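Local coordinates for putative curved DNA-binding protein (Chaetomium thermophilum var. thermophilum DSM 1495, PDB 4IPA) that is a thermophilic fungal Arx1, a methionine-aminopeptidase-like protein that probably acts in ribosome biogenesis and may bind DNA, at residues D125-A137 with A340-T352. Sequence-based numbering, arbitrary orientation.
Sequences DGYGTIVCDTIVA and APVCRLLTTIAIT
Cys132 and Leu346 form a single antiparallel hydrogen-bonded pair: Cys132 N lies 3.0 Å from Leu346 O, and Leu346 N gives the return bond to Cys132 O, both moderately bent. A threonine hydroxyl continues the seam on each side. Thr134 OG1 donates to Arg344 O over 2.7 Å, in the carbonyl plane and on a lone pair; Thr348 OG1 reaches Ile130 O over 2.9 Å, tilted 21° from the Ile130 carbonyl plane. In these threonines chi1 (-62° and -66°) sets OG1 beside the backbone N, from where it reaches across. CA atoms are 4.5 Å apart at Cys132-Leu346 but 6.0 Å at Thr134-Arg344 and 5.6 Å at Thr129-Thr348, and the hydroxyls span the wider gap.

The bridge is tight, with Cys132 CB 3.4 Å from Leu346 CB. Leu346 CD1 meets Ile130 CG2, while Cys132 SG lies over one face of the Arg344 guanidinium, 3.7 Å from NH2. Glu254 on the neighbouring strand 250-258 forms a salt bridge with Arg344 NH1. On the other face of the bridge, Leu345 CD2 lies alongside Asp133 OD1, which accepts a hydrogen bond from Trp365.

The seam joins the edge of the three-stranded sheet, where strand 127-136 pairs with 115-124, to strand 342-352 of the second antiparallel sheet, as expected for the two halves of the M24 pita-bread fold. Helix 148-167 touches Thr134 through Phe154 and Cys343 through Leu153 and Thr157.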
# COMPACT_ATOMS: atom_id res chain seq x y z
N ASP A 125 -3.16 10.60 15.71
CA ASP A 125 -2.16 11.56 16.17
C ASP A 125 -0.95 11.60 15.25
O ASP A 125 0.19 11.75 15.71
CB ASP A 125 -1.74 11.28 17.62
CG ASP A 125 -0.88 12.41 18.21
OD1 ASP A 125 -1.12 13.59 17.88
OD2 ASP A 125 0.03 12.12 19.02
N GLY A 126 -1.20 11.47 13.96
CA GLY A 126 -0.17 11.58 12.95
C GLY A 126 0.54 10.28 12.67
O GLY A 126 1.48 10.24 11.88
N TYR A 127 0.10 9.20 13.31
CA TYR A 127 0.68 7.88 13.07
C TYR A 127 -0.28 7.01 12.26
O TYR A 127 -1.31 6.55 12.76
CB TYR A 127 1.11 7.21 14.39
CG TYR A 127 2.07 8.10 15.19
CD1 TYR A 127 3.37 8.32 14.74
CD2 TYR A 127 1.65 8.75 16.34
CE1 TYR A 127 4.24 9.14 15.44
CE2 TYR A 127 2.52 9.58 17.05
CZ TYR A 127 3.81 9.77 16.60
OH TYR A 127 4.68 10.59 17.28
N GLY A 128 0.07 6.80 10.99
CA GLY A 128 -0.81 6.12 10.07
C GLY A 128 -0.41 4.71 9.71
O GLY A 128 0.78 4.36 9.69
N THR A 129 -1.41 3.88 9.44
CA THR A 129 -1.18 2.55 8.90
C THR A 129 -1.92 2.48 7.59
O THR A 129 -3.11 2.79 7.53
CB THR A 129 -1.78 1.46 9.82
OG1 THR A 129 -3.18 1.71 9.98
CG2 THR A 129 -1.11 1.48 11.20
N ILE A 130 -1.23 2.08 6.53
CA ILE A 130 -1.87 1.85 5.24
C ILE A 130 -1.84 0.34 4.96
O ILE A 130 -0.83 -0.32 5.22
CB ILE A 130 -1.17 2.65 4.11
CG1 ILE A 130 -1.16 4.14 4.46
CG2 ILE A 130 -1.88 2.43 2.77
CD1 ILE A 130 -0.46 5.02 3.43
N VAL A 131 -2.96 -0.20 4.47
CA VAL A 131 -3.04 -1.62 4.15
C VAL A 131 -3.55 -1.80 2.73
O VAL A 131 -4.34 -0.99 2.24
CB VAL A 131 -4.01 -2.41 5.10
CG1 VAL A 131 -3.55 -2.35 6.53
CG2 VAL A 131 -5.43 -1.87 4.99
N CYS A 132 -3.10 -2.86 2.06
CA CYS A 132 -3.63 -3.22 0.75
C CYS A 132 -3.68 -4.74 0.64
O CYS A 132 -2.66 -5.41 0.82
CB CYS A 132 -2.77 -2.66 -0.39
SG CYS A 132 -3.35 -3.12 -2.09
N ASP A 133 -4.87 -5.25 0.34
CA ASP A 133 -5.07 -6.66 0.03
C ASP A 133 -5.50 -6.72 -1.45
O ASP A 133 -6.08 -5.77 -1.98
CB ASP A 133 -6.18 -7.26 0.93
CG ASP A 133 -6.20 -8.81 0.93
OD1 ASP A 133 -5.25 -9.44 0.41
OD2 ASP A 133 -7.17 -9.40 1.48
N THR A 134 -5.20 -7.84 -2.10
CA THR A 134 -5.81 -8.12 -3.39
C THR A 134 -6.72 -9.34 -3.24
O THR A 134 -6.31 -10.38 -2.74
CB THR A 134 -4.75 -8.37 -4.47
OG1 THR A 134 -3.96 -7.19 -4.63
CG2 THR A 134 -5.42 -8.71 -5.81
N ILE A 135 -7.97 -9.19 -3.67
CA ILE A 135 -8.92 -10.28 -3.60
C ILE A 135 -9.46 -10.59 -5.00
O ILE A 135 -9.32 -9.77 -5.92
CB ILE A 135 -10.11 -9.95 -2.70
CG1 ILE A 135 -10.86 -8.74 -3.27
CG2 ILE A 135 -9.65 -9.70 -1.25
CD1 ILE A 135 -12.21 -8.57 -2.69
N VAL A 136 -10.05 -11.77 -5.15
CA VAL A 136 -10.71 -12.16 -6.39
C VAL A 136 -12.18 -11.82 -6.27
O VAL A 136 -12.87 -12.27 -5.36
CB VAL A 136 -10.53 -13.66 -6.68
CG1 VAL A 136 -11.28 -14.07 -7.95
CG2 VAL A 136 -9.06 -14.00 -6.81
N ALA A 137 -12.67 -10.99 -7.19
CA ALA A 137 -14.06 -10.59 -7.15
C ALA A 137 -14.96 -11.81 -7.35
O ALA A 137 -14.79 -12.56 -8.31
CB ALA A 137 -14.33 -9.53 -8.19
N ALA A 340 -2.30 -5.97 -18.60
CA ALA A 340 -2.41 -7.24 -17.90
C ALA A 340 -2.79 -7.02 -16.44
O ALA A 340 -2.57 -5.95 -15.88
CB ALA A 340 -1.09 -7.96 -18.00
N PRO A 341 -3.38 -8.04 -15.80
CA PRO A 341 -3.75 -7.97 -14.39
C PRO A 341 -2.55 -7.80 -13.47
O PRO A 341 -1.47 -8.31 -13.76
CB PRO A 341 -4.40 -9.33 -14.14
CG PRO A 341 -4.95 -9.71 -15.47
CD PRO A 341 -3.88 -9.27 -16.44
N VAL A 342 -2.75 -7.08 -12.38
CA VAL A 342 -1.72 -6.88 -11.38
C VAL A 342 -2.23 -7.26 -10.00
O VAL A 342 -3.44 -7.26 -9.75
CB VAL A 342 -1.19 -5.43 -11.34
CG1 VAL A 342 -0.72 -5.01 -12.73
CG2 VAL A 342 -2.26 -4.49 -10.79
N CYS A 343 -1.30 -7.59 -9.12
CA CYS A 343 -1.60 -7.97 -7.76
C CYS A 343 -0.70 -7.15 -6.83
O CYS A 343 0.47 -6.95 -7.12
CB CYS A 343 -1.35 -9.47 -7.61
SG CYS A 343 -1.74 -10.15 -6.00
N ARG A 344 -1.25 -6.64 -5.72
CA ARG A 344 -0.48 -5.80 -4.79
C ARG A 344 -0.78 -6.12 -3.33
O ARG A 344 -1.92 -6.45 -2.95
CB ARG A 344 -0.74 -4.30 -5.03
CG ARG A 344 -0.44 -3.81 -6.46
CD ARG A 344 -0.40 -2.27 -6.56
NE ARG A 344 -1.67 -1.67 -6.18
CZ ARG A 344 -1.90 -1.04 -5.03
NH1 ARG A 344 -0.92 -0.89 -4.13
NH2 ARG A 344 -3.10 -0.54 -4.79
N LEU A 345 0.25 -6.05 -2.50
CA LEU A 345 0.06 -6.10 -1.06
C LEU A 345 0.80 -4.94 -0.42
O LEU A 345 1.84 -4.50 -0.90
CB LEU A 345 0.60 -7.41 -0.50
CG LEU A 345 -0.12 -8.67 -0.97
CD1 LEU A 345 0.77 -9.91 -0.74
CD2 LEU A 345 -1.46 -8.81 -0.26
N LEU A 346 0.25 -4.45 0.69
CA LEU A 346 0.86 -3.35 1.40
C LEU A 346 0.63 -3.63 2.88
O LEU A 346 -0.51 -3.82 3.33
CB LEU A 346 0.27 -2.00 0.97
CG LEU A 346 1.19 -0.77 1.14
CD1 LEU A 346 0.70 0.50 0.38
CD2 LEU A 346 1.43 -0.45 2.62
N THR A 347 1.72 -3.69 3.61
CA THR A 347 1.69 -4.00 5.02
C THR A 347 2.42 -2.88 5.76
O THR A 347 3.51 -2.46 5.36
CB THR A 347 2.43 -5.33 5.30
OG1 THR A 347 1.88 -6.37 4.47
CG2 THR A 347 2.32 -5.73 6.76
N THR A 348 1.84 -2.39 6.84
CA THR A 348 2.55 -1.45 7.71
C THR A 348 3.24 -2.22 8.83
O THR A 348 2.58 -2.90 9.60
CB THR A 348 1.60 -0.40 8.29
OG1 THR A 348 1.10 0.42 7.22
CG2 THR A 348 2.34 0.49 9.33
N ILE A 349 4.57 -2.14 8.89
CA ILE A 349 5.33 -2.90 9.89
C ILE A 349 6.04 -2.04 10.92
O ILE A 349 6.31 -0.85 10.69
CB ILE A 349 6.42 -3.77 9.25
CG1 ILE A 349 7.51 -2.87 8.64
CG2 ILE A 349 5.82 -4.78 8.26
CD1 ILE A 349 8.68 -3.62 8.04
N ALA A 350 6.38 -2.66 12.04
CA ALA A 350 7.29 -2.07 13.01
C ALA A 350 8.54 -2.94 13.14
O ALA A 350 8.46 -4.17 13.15
CB ALA A 350 6.61 -1.90 14.35
N ILE A 351 9.69 -2.29 13.22
CA ILE A 351 10.95 -2.97 13.40
C ILE A 351 11.41 -2.72 14.82
O ILE A 351 11.67 -1.58 15.19
CB ILE A 351 12.01 -2.46 12.42
CG1 ILE A 351 11.44 -2.49 10.99
CG2 ILE A 351 13.28 -3.28 12.54
CD1 ILE A 351 12.45 -2.17 9.87
N THR A 352 11.49 -3.77 15.62
CA THR A 352 11.95 -3.62 17.00
C THR A 352 13.07 -4.62 17.29
O THR A 352 13.46 -5.41 16.43
CB THR A 352 10.83 -3.90 18.02
OG1 THR A 352 10.50 -5.30 17.99
CG2 THR A 352 9.58 -3.08 17.70